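Local coordinates for alpha-1,2-mannosidase (Bacteroides thetaiotaomicron, PDB 2WW2), which hydrolyses alpha-mannosides with inversion of configuration, as a calcium-dependent family GH92 mannosidase of a human gut symbiont, at residues 69-77 with 370-378; 655-663 with 672-680. All coordinates share one frame; numbering follows the deposited sequence.

Contact 1 of 2, residues 69-77 with 370-378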
loop_
_atom_site.group_PDB
_atom_site.type_symbol
_atom_site.label_atom_id
_atom_site.label_comp_id
_atom_site.label_asym_id
_atom_site.label_seq_id
_atom_site.Cartn_x
_atom_site.Cartn_y
_atom_site.Cartn_z
ATOM N N GLN A 69 16.668 3.708 32.596
ATOM C CA GLN A 69 15.656 4.011 31.558
ATOM C C GLN A 69 14.933 2.778 30.990
ATOM O O GLN A 69 15.565 1.857 30.484
ATOM C CB GLN A 69 16.299 4.776 30.404
ATOM C CG GLN A 69 15.380 5.031 29.211
ATOM C CD GLN A 69 16.077 5.887 28.192
ATOM O OE1 GLN A 69 16.410 7.032 28.479
ATOM N NE2 GLN A 69 16.351 5.332 27.008
ATOM N N PRO A 70 13.595 2.761 31.067
ATOM C CA PRO A 70 12.834 1.635 30.504
ATOM C C PRO A 70 12.256 1.906 29.108
ATOM O O PRO A 70 11.662 0.997 28.514
ATOM C CB PRO A 70 11.667 1.506 31.473
ATOM C CG PRO A 70 11.381 2.970 31.842
ATOM C CD PRO A 70 12.762 3.621 31.933
ATOM N N SER A 71 12.413 3.128 28.604
ATOM C CA SER A 71 11.892 3.538 27.278
ATOM C C SER A 71 12.498 4.890 26.951
ATOM O O SER A 71 12.684 5.705 27.854
ATOM C CB SER A 71 10.357 3.675 27.330
ATOM O OG SER A 71 9.902 4.787 26.569
ATOM N N PRO A 72 12.824 5.138 25.675
ATOM C CA PRO A 72 13.418 6.453 25.368
ATOM C C PRO A 72 12.443 7.577 25.616
ATOM O O PRO A 72 12.866 8.684 25.920
ATOM C CB PRO A 72 13.751 6.385 23.875
ATOM C CG PRO A 72 13.137 5.110 23.357
ATOM C CD PRO A 72 12.840 4.211 24.531
ATOM N N TRP A 73 11.149 7.308 25.499
ATOM C CA TRP A 73 10.172 8.383 25.701
ATOM C C TRP A 73 9.822 8.595 27.159
ATOM O O TRP A 73 9.572 9.722 27.574
ATOM C CB TRP A 73 8.944 8.178 24.802
ATOM C CG TRP A 73 9.376 8.437 23.377
ATOM C CD1 TRP A 73 9.764 7.498 22.446
ATOM C CD2 TRP A 73 9.542 9.713 22.752
ATOM N NE1 TRP A 73 10.131 8.117 21.282
ATOM C CE2 TRP A 73 10.007 9.476 21.438
ATOM C CE3 TRP A 73 9.332 11.038 23.170
ATOM C CZ2 TRP A 73 10.270 10.515 20.534
ATOM C CZ3 TRP A 73 9.586 12.077 22.263
ATOM C CH2 TRP A 73 10.054 11.806 20.962
ATOM N N ILE A 74 9.851 7.523 27.949
ATOM C CA ILE A 74 9.752 7.662 29.405
ATOM C C ILE A 74 11.047 8.320 29.927
ATOM O O ILE A 74 11.018 9.130 30.853
ATOM C CB ILE A 74 9.563 6.259 30.032
ATOM C CG1 ILE A 74 8.203 5.687 29.585
ATOM C CG2 ILE A 74 9.668 6.314 31.556
ATOM C CD1 ILE A 74 7.021 6.443 30.153
ATOM N N ASN A 75 12.166 7.963 29.304
ATOM C CA ASN A 75 13.465 8.583 29.563
ATOM C C ASN A 75 13.986 8.153 30.950
ATOM O O ASN A 75 13.480 7.174 31.530
ATOM C CB ASN A 75 13.386 10.126 29.334
ATOM C CG ASN A 75 14.744 10.754 28.922
ATOM O OD1 ASN A 75 15.775 10.508 29.550
ATOM N ND2 ASN A 75 14.718 11.614 27.907
ATOM N N ASP A 76 15.000 8.844 31.465
ATOM C CA ASP A 76 15.835 8.329 32.573
ATOM C C ASP A 76 15.612 9.082 33.892
ATOM O O ASP A 76 14.932 10.120 33.922
ATOM C CB ASP A 76 17.328 8.400 32.189
ATOM C CG ASP A 76 18.165 7.269 32.824
ATOM O OD1 ASP A 76 17.631 6.531 33.690
ATOM O OD2 ASP A 76 19.345 7.095 32.423
ATOM N N TYR A 77 16.160 8.538 34.982
ATOM C CA TYR A 77 16.204 9.240 36.271
ATOM C C TYR A 77 17.369 8.628 37.072
ATOM O O TYR A 77 17.820 7.506 36.758
ATOM C CB TYR A 77 14.873 9.093 37.033
ATOM C CG TYR A 77 14.602 7.660 37.437
ATOM C CD1 TYR A 77 15.043 7.167 38.668
ATOM C CD2 TYR A 77 13.957 6.786 36.564
ATOM C CE1 TYR A 77 14.848 5.825 39.025
ATOM C CE2 TYR A 77 13.743 5.444 36.912
ATOM C CZ TYR A 77 14.201 4.977 38.140
ATOM O OH TYR A 77 14.005 3.669 38.485
ATOM N N TRP A 370 1.847 2.463 34.608
ATOM C CA TRP A 370 3.218 2.767 34.156
ATOM C C TRP A 370 3.939 3.456 35.320
ATOM O O TRP A 370 3.443 4.447 35.858
ATOM C CB TRP A 370 3.207 3.691 32.918
ATOM C CG TRP A 370 3.929 3.093 31.727
ATOM C CD1 TRP A 370 3.369 2.663 30.556
ATOM C CD2 TRP A 370 5.343 2.828 31.622
ATOM N NE1 TRP A 370 4.358 2.157 29.710
ATOM C CE2 TRP A 370 5.572 2.255 30.347
ATOM C CE3 TRP A 370 6.438 3.049 32.470
ATOM C CZ2 TRP A 370 6.849 1.880 29.911
ATOM C CZ3 TRP A 370 7.711 2.651 32.050
ATOM C CH2 TRP A 370 7.903 2.077 30.771
ATOM N N ALA A 371 5.089 2.917 35.728
ATOM C CA ALA A 371 5.876 3.471 36.828
ATOM C C ALA A 371 7.308 3.678 36.373
ATOM O O ALA A 371 7.913 2.770 35.782
ATOM C CB ALA A 371 5.872 2.498 38.029
ATOM N N SER A 372 7.856 4.854 36.673
ATOM C CA SER A 372 9.264 5.137 36.383
ATOM C C SER A 372 9.728 6.466 37.013
ATOM O O SER A 372 9.712 7.510 36.360
ATOM C CB SER A 372 9.495 5.186 34.862
ATOM O OG SER A 372 10.885 5.308 34.561
ATOM N N PRO A 373 10.129 6.442 38.289
ATOM C CA PRO A 373 10.049 5.297 39.192
ATOM C C PRO A 373 8.704 5.270 39.912
ATOM O O PRO A 373 8.277 4.222 40.382
ATOM C CB PRO A 373 11.175 5.570 40.193
ATOM C CG PRO A 373 11.291 7.073 40.250
ATOM C CD PRO A 373 10.859 7.583 38.890
ATOM N N GLY A 374 8.057 6.422 39.992
ATOM C CA GLY A 374 6.714 6.516 40.528
ATOM C C GLY A 374 5.718 6.615 39.390
ATOM O O GLY A 374 6.057 6.334 38.237
ATOM N N HIS A 375 4.496 7.041 39.700
ATOM C CA HIS A 375 3.438 7.093 38.703
ATOM C C HIS A 375 3.796 8.015 37.538
ATOM O O HIS A 375 4.171 9.180 37.744
ATOM C CB HIS A 375 2.142 7.610 39.335
ATOM C CG HIS A 375 1.496 6.667 40.306
ATOM N ND1 HIS A 375 1.124 5.380 39.969
ATOM C CD2 HIS A 375 1.082 6.858 41.582
ATOM C CE1 HIS A 375 0.536 4.810 41.009
ATOM N NE2 HIS A 375 0.498 5.687 42.001
ATOM N N ARG A 376 3.675 7.483 36.321
ATOM C CA ARG A 376 3.899 8.240 35.088
ATOM C C ARG A 376 2.691 8.084 34.163
ATOM O O ARG A 376 2.112 6.987 34.046
ATOM C CB ARG A 376 5.163 7.726 34.388
ATOM C CG ARG A 376 6.470 7.959 35.185
ATOM C CD ARG A 376 6.867 9.441 35.175
ATOM N NE ARG A 376 7.147 9.858 33.801
ATOM C CZ ARG A 376 8.297 9.643 33.172
ATOM N NH1 ARG A 376 9.307 9.003 33.783
ATOM N NH2 ARG A 376 8.435 10.047 31.915
ATOM N N GLY A 377 2.315 9.160 33.491
ATOM C CA GLY A 377 1.137 9.147 32.619
ATOM C C GLY A 377 1.485 8.526 31.268
ATOM O O GLY A 377 2.139 9.156 30.461
ATOM N N CYS A 378 1.048 7.293 31.022
ATOM C CA CYS A 378 1.434 6.611 29.776
ATOM C C CYS A 378 0.556 5.380 29.576
ATOM O O CYS A 378 0.322 4.633 30.525
ATOM C CB CYS A 378 2.902 6.182 29.876
ATOM S SG CYS A 378 3.599 5.483 28.370
HETATM O O HOH W 1 12.053 7.775 33.899
#
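Around Ile74 and Ser372, whose CA atoms lie 7.4 Å apart, two irregular backbones meet without any main-chain hydrogen bond between them: a loop with helical torsions at 72-74, and the turn that leaves strand 370-371 through the cis peptide before Pro373. Ile74 is the hub. Ile74 CG1 sits over the face of the Trp370 six-membered ring, 3.9 Å from the centroid, a CH-pi contact, while Pro70 CG comes up at the edge of the same indole. The other branch, CG2, anti to the backbone N, presses on Ser372, tightly at 3.5 Å from Ile74 CG2 to Ser372 CB; Ile74 CD1 ends 4.0 Å from Cys378 SG. The chain of Arg376, bent at chi2 and chi3, brings its guanidinium edge to two carbonyls. Arg376 NH2 gives a bond of 2.9 Å to Ile74 O, 163° at the hydrogen, in the carbonyl plane and on a lone pair, and Arg376 NH1 reaches Ser372 O at 3.0 Å. A water within hydrogen-bonding distance of Asn75 O and Ser372 OG weakly accepts from Arg376 NH1, linking the Asn75 carbonyl to both side chains. Pro373 lies over the Tyr77 ring, Pro373 CD 3.9 Å from the centroid and 9° off the normal. Asp328 bonds Tyr77 OH through one carboxylate oxygen and Ser372 OG through the other. The contact thus joins the loop between strands 60-67 and 80-86, in the N-terminal family region, to edge strand 370-371 of the catalytic region's five-stranded sheet, with strands 326-330 and 299-304 packed against Tyr77 and Pro373.

Contact 2 of 2, residues 655-663 with 672-680. With GOL (glycerol), chain G.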
loop_
_atom_site.group_PDB
_atom_site.type_symbol
_atom_site.label_atom_id
_atom_site.label_comp_id
_atom_site.label_asym_id
_atom_site.label_seq_id
_atom_site.Cartn_x
_atom_site.Cartn_y
_atom_site.Cartn_z
ATOM N N GLY A 655 1.370 -24.073 21.001
ATOM C CA GLY A 655 1.701 -23.648 19.652
ATOM C C GLY A 655 2.482 -24.767 19.002
ATOM O O GLY A 655 1.943 -25.844 18.731
ATOM N N SER A 656 3.769 -24.525 18.801
ATOM C CA SER A 656 4.670 -25.512 18.226
ATOM C C SER A 656 6.065 -25.073 18.642
ATOM O O SER A 656 6.423 -23.905 18.425
ATOM C CB SER A 656 4.530 -25.514 16.697
ATOM O OG SER A 656 5.525 -26.312 16.106
ATOM N N PRO A 657 6.831 -25.975 19.285
ATOM C CA PRO A 657 8.132 -25.631 19.861
ATOM C C PRO A 657 9.150 -25.404 18.750
ATOM O O PRO A 657 9.030 -25.992 17.655
ATOM C CB PRO A 657 8.516 -26.888 20.649
ATOM C CG PRO A 657 7.841 -28.014 19.891
ATOM C CD PRO A 657 6.534 -27.411 19.409
ATOM N N LEU A 658 10.169 -24.607 19.054
ATOM C CA LEU A 658 11.219 -24.314 18.087
ATOM C C LEU A 658 12.376 -25.322 18.130
ATOM O O LEU A 658 13.030 -25.578 17.110
ATOM C CB LEU A 658 11.769 -22.897 18.341
ATOM C CG LEU A 658 12.754 -22.376 17.294
ATOM C CD1 LEU A 658 12.015 -22.130 15.954
ATOM C CD2 LEU A 658 13.428 -21.096 17.820
ATOM N N PHE A 659 12.637 -25.895 19.301
ATOM C CA PHE A 659 13.830 -26.748 19.479
ATOM C C PHE A 659 13.467 -28.232 19.518
ATOM O O PHE A 659 12.298 -28.580 19.663
ATOM C CB PHE A 659 14.566 -26.364 20.768
ATOM C CG PHE A 659 15.092 -24.931 20.767
ATOM C CD1 PHE A 659 16.300 -24.627 20.143
ATOM C CD2 PHE A 659 14.360 -23.901 21.358
ATOM C CE1 PHE A 659 16.790 -23.299 20.127
ATOM C CE2 PHE A 659 14.836 -22.576 21.363
ATOM C CZ PHE A 659 16.057 -22.280 20.744
ATOM N N LYS A 660 14.467 -29.114 19.420
ATOM C CA LYS A 660 14.201 -30.540 19.599
ATOM C C LYS A 660 13.850 -30.839 21.055
ATOM O O LYS A 660 13.183 -31.838 21.359
ATOM C CB LYS A 660 15.391 -31.392 19.125
ATOM C CG LYS A 660 15.493 -31.422 17.604
ATOM C CD LYS A 660 16.726 -32.145 17.118
ATOM C CE LYS A 660 16.850 -32.040 15.599
ATOM N NZ LYS A 660 15.661 -32.652 14.919
ATOM N N LYS A 661 14.254 -29.946 21.951
ATOM C CA LYS A 661 14.000 -30.147 23.376
ATOM C C LYS A 661 14.158 -28.866 24.190
ATOM O O LYS A 661 15.126 -28.110 24.001
ATOM C CB LYS A 661 14.962 -31.221 23.919
ATOM C CG LYS A 661 14.591 -31.742 25.299
ATOM C CD LYS A 661 15.681 -32.664 25.836
ATOM C CE LYS A 661 15.167 -33.472 26.984
ATOM N NZ LYS A 661 16.185 -34.489 27.415
ATOM N N VAL A 662 13.206 -28.602 25.087
ATOM C CA VAL A 662 13.421 -27.588 26.105
ATOM C C VAL A 662 13.096 -28.238 27.438
ATOM O O VAL A 662 12.170 -29.049 27.537
ATOM C CB VAL A 662 12.540 -26.306 25.946
ATOM C CG1 VAL A 662 13.137 -25.333 24.950
ATOM C CG2 VAL A 662 11.121 -26.670 25.586
ATOM N N THR A 663 13.883 -27.896 28.453
ATOM C CA THR A 663 13.668 -28.377 29.803
ATOM C C THR A 663 13.499 -27.171 30.713
ATOM O O THR A 663 14.367 -26.298 30.779
ATOM C CB THR A 663 14.861 -29.199 30.287
ATOM O OG1 THR A 663 15.047 -30.320 29.416
ATOM C CG2 THR A 663 14.628 -29.716 31.707
ATOM N N PHE A 672 10.030 -29.862 33.745
ATOM C CA PHE A 672 9.075 -30.191 32.701
ATOM C C PHE A 672 9.773 -30.134 31.363
ATOM O O PHE A 672 10.380 -29.111 31.014
ATOM C CB PHE A 672 7.867 -29.248 32.710
ATOM C CG PHE A 672 6.732 -29.746 31.843
ATOM C CD1 PHE A 672 5.733 -30.524 32.381
ATOM C CD2 PHE A 672 6.712 -29.481 30.477
ATOM C CE1 PHE A 672 4.702 -31.013 31.593
ATOM C CE2 PHE A 672 5.686 -29.964 29.680
ATOM C CZ PHE A 672 4.676 -30.740 30.246
ATOM N N VAL A 673 9.689 -31.222 30.610
ATOM C CA VAL A 673 10.332 -31.293 29.295
ATOM C C VAL A 673 9.323 -31.222 28.152
ATOM O O VAL A 673 8.329 -31.952 28.154
ATOM C CB VAL A 673 11.121 -32.598 29.159
ATOM C CG1 VAL A 673 11.593 -32.825 27.689
ATOM C CG2 VAL A 673 12.298 -32.605 30.142
ATOM N N VAL A 674 9.567 -30.348 27.177
ATOM C CA VAL A 674 8.828 -30.426 25.923
ATOM C C VAL A 674 9.792 -31.052 24.928
ATOM O O VAL A 674 10.774 -30.421 24.523
ATOM C CB VAL A 674 8.351 -29.052 25.386
ATOM C CG1 VAL A 674 7.642 -29.221 24.029
ATOM C CG2 VAL A 674 7.436 -28.351 26.384
ATOM N N SER A 675 9.567 -32.311 24.566
ATOM C CA SER A 675 10.453 -32.921 23.567
ATOM C C SER A 675 9.794 -33.043 22.190
ATOM O O SER A 675 8.605 -33.351 22.067
ATOM C CB SER A 675 11.024 -34.257 24.058
ATOM O OG SER A 675 10.015 -35.232 24.092
ATOM N N ALA A 676 10.579 -32.783 21.153
ATOM C CA ALA A 676 10.102 -32.807 19.784
ATOM C C ALA A 676 11.258 -33.359 18.959
ATOM O O ALA A 676 11.906 -32.638 18.191
ATOM C CB ALA A 676 9.715 -31.377 19.333
ATOM N N ALA A 677 11.519 -34.652 19.138
ATOM C CA ALA A 677 12.758 -35.245 18.650
ATOM C C ALA A 677 12.915 -35.114 17.145
ATOM O O ALA A 677 14.036 -35.029 16.649
ATOM C CB ALA A 677 12.873 -36.721 19.095
ATOM N N ASP A 678 11.808 -35.083 16.402
ATOM C CA ASP A 678 11.908 -34.957 14.943
ATOM C C ASP A 678 11.506 -33.588 14.420
ATOM O O ASP A 678 11.063 -33.446 13.279
ATOM C CB ASP A 678 11.120 -36.070 14.256
ATOM C CG ASP A 678 11.612 -37.432 14.654
ATOM O OD1 ASP A 678 12.800 -37.728 14.406
ATOM O OD2 ASP A 678 10.824 -38.202 15.237
ATOM N N ASN A 679 11.705 -32.569 15.256
ATOM C CA ASN A 679 11.439 -31.185 14.869
ATOM C C ASN A 679 12.406 -30.740 13.769
ATOM O O ASN A 679 13.562 -31.196 13.728
ATOM C CB ASN A 679 11.579 -30.265 16.075
ATOM C CG ASN A 679 10.714 -29.016 15.962
ATOM O OD1 ASN A 679 10.108 -28.759 14.921
ATOM N ND2 ASN A 679 10.660 -28.235 17.033
ATOM N N ALA A 680 11.920 -29.867 12.885
ATOM C CA ALA A 680 12.687 -29.329 11.762
ATOM C C ALA A 680 11.977 -28.103 11.232
ATOM O O ALA A 680 10.781 -27.913 11.476
ATOM C CB ALA A 680 12.810 -30.387 10.641
HETATM C C1 GOL G . 13.566 -26.630 14.358
HETATM O O1 GOL G . 13.652 -25.217 14.479
HETATM C C2 GOL G . 14.935 -27.281 14.495
HETATM O O2 GOL G . 14.935 -28.467 15.254
HETATM C C3 GOL G . 15.859 -26.354 15.214
HETATM O O3 GOL G . 16.650 -25.867 14.196
HETATM O O HOH W 2 11.041 -28.636 22.167
#
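Lys660 NZ and Asn679 ND2 reach across to backbone carbonyls just beyond the paired strands 661-663 and 672-675, which run antiparallel (172°) with their axes 4.8 Å apart. Asn679 CG stands anti to the backbone N (chi1 -152°), which sets its amide between two carbonyls. Both protons of Asn679 ND2 are used: one bond goes to Pro657 O at 2.8 Å, the other to Phe659 O at 3.1 Å, each nearly in the amide plane but well above the plane of the accepting carbonyl. OD1 is held by Arg608, so both ends of this buried amide are engaged and its flip is fixed. Lys660 runs extended to CE and bends only at chi4 (-60°), dropping Lys660 NZ onto Asn679 O at 2.8 Å, in the carbonyl plane, and more weakly onto Ala677 O. Its aliphatic stem passes a glycerol, probably from the crystallisation liquor, whose O1 bonds Leu658 O. A water donates to Phe659 O and Val674 O where the backbones part.

Along the strands, Val662 and Val674 form the hydrogen-bonded pair and point the same way, with Val662 CG2 3.7 Å from Val674 CB. Val674 CG1 continues to Pro657 CB, and Pro657 CG meets Ala676 CB at 3.9 Å. On the opposite face Val673 spreads its methyls: Val673 CG1 touches Lys661 CE at 3.7 Å, Val673 CG2 touches Thr663 OG1 at 3.6 Å. Strand 274-277 flanks 661-665, and Lys660 and Lys661 together face Glu277, a classic beta bulge. The whole is an antiparallel beta hairpin in a mixed sheet, its second strand running out into the type I turn Ala676 to Asn679.

How the contacts relate
From the N terminus, contact 1 opens in the loop after strand 60-67 and closes only at 370-378, 293 residues on, having enclosed most of the N-terminal beta-rich region and the first helices and strands of the catalytic region. Contact 2 opens later, at 655-663, and closes within a few residues through the hairpin 661-665/671-675. The two are therefore in series, neither nested nor crossed. Their centres are 38 Å apart and their nearest atoms about 25 Å, so neither bears on the other directly. Contact 1 ties the N-terminal and catalytic family regions together; contact 2 belongs wholly to the catalytic region, joining neighbouring strands of its six-stranded mixed sheet.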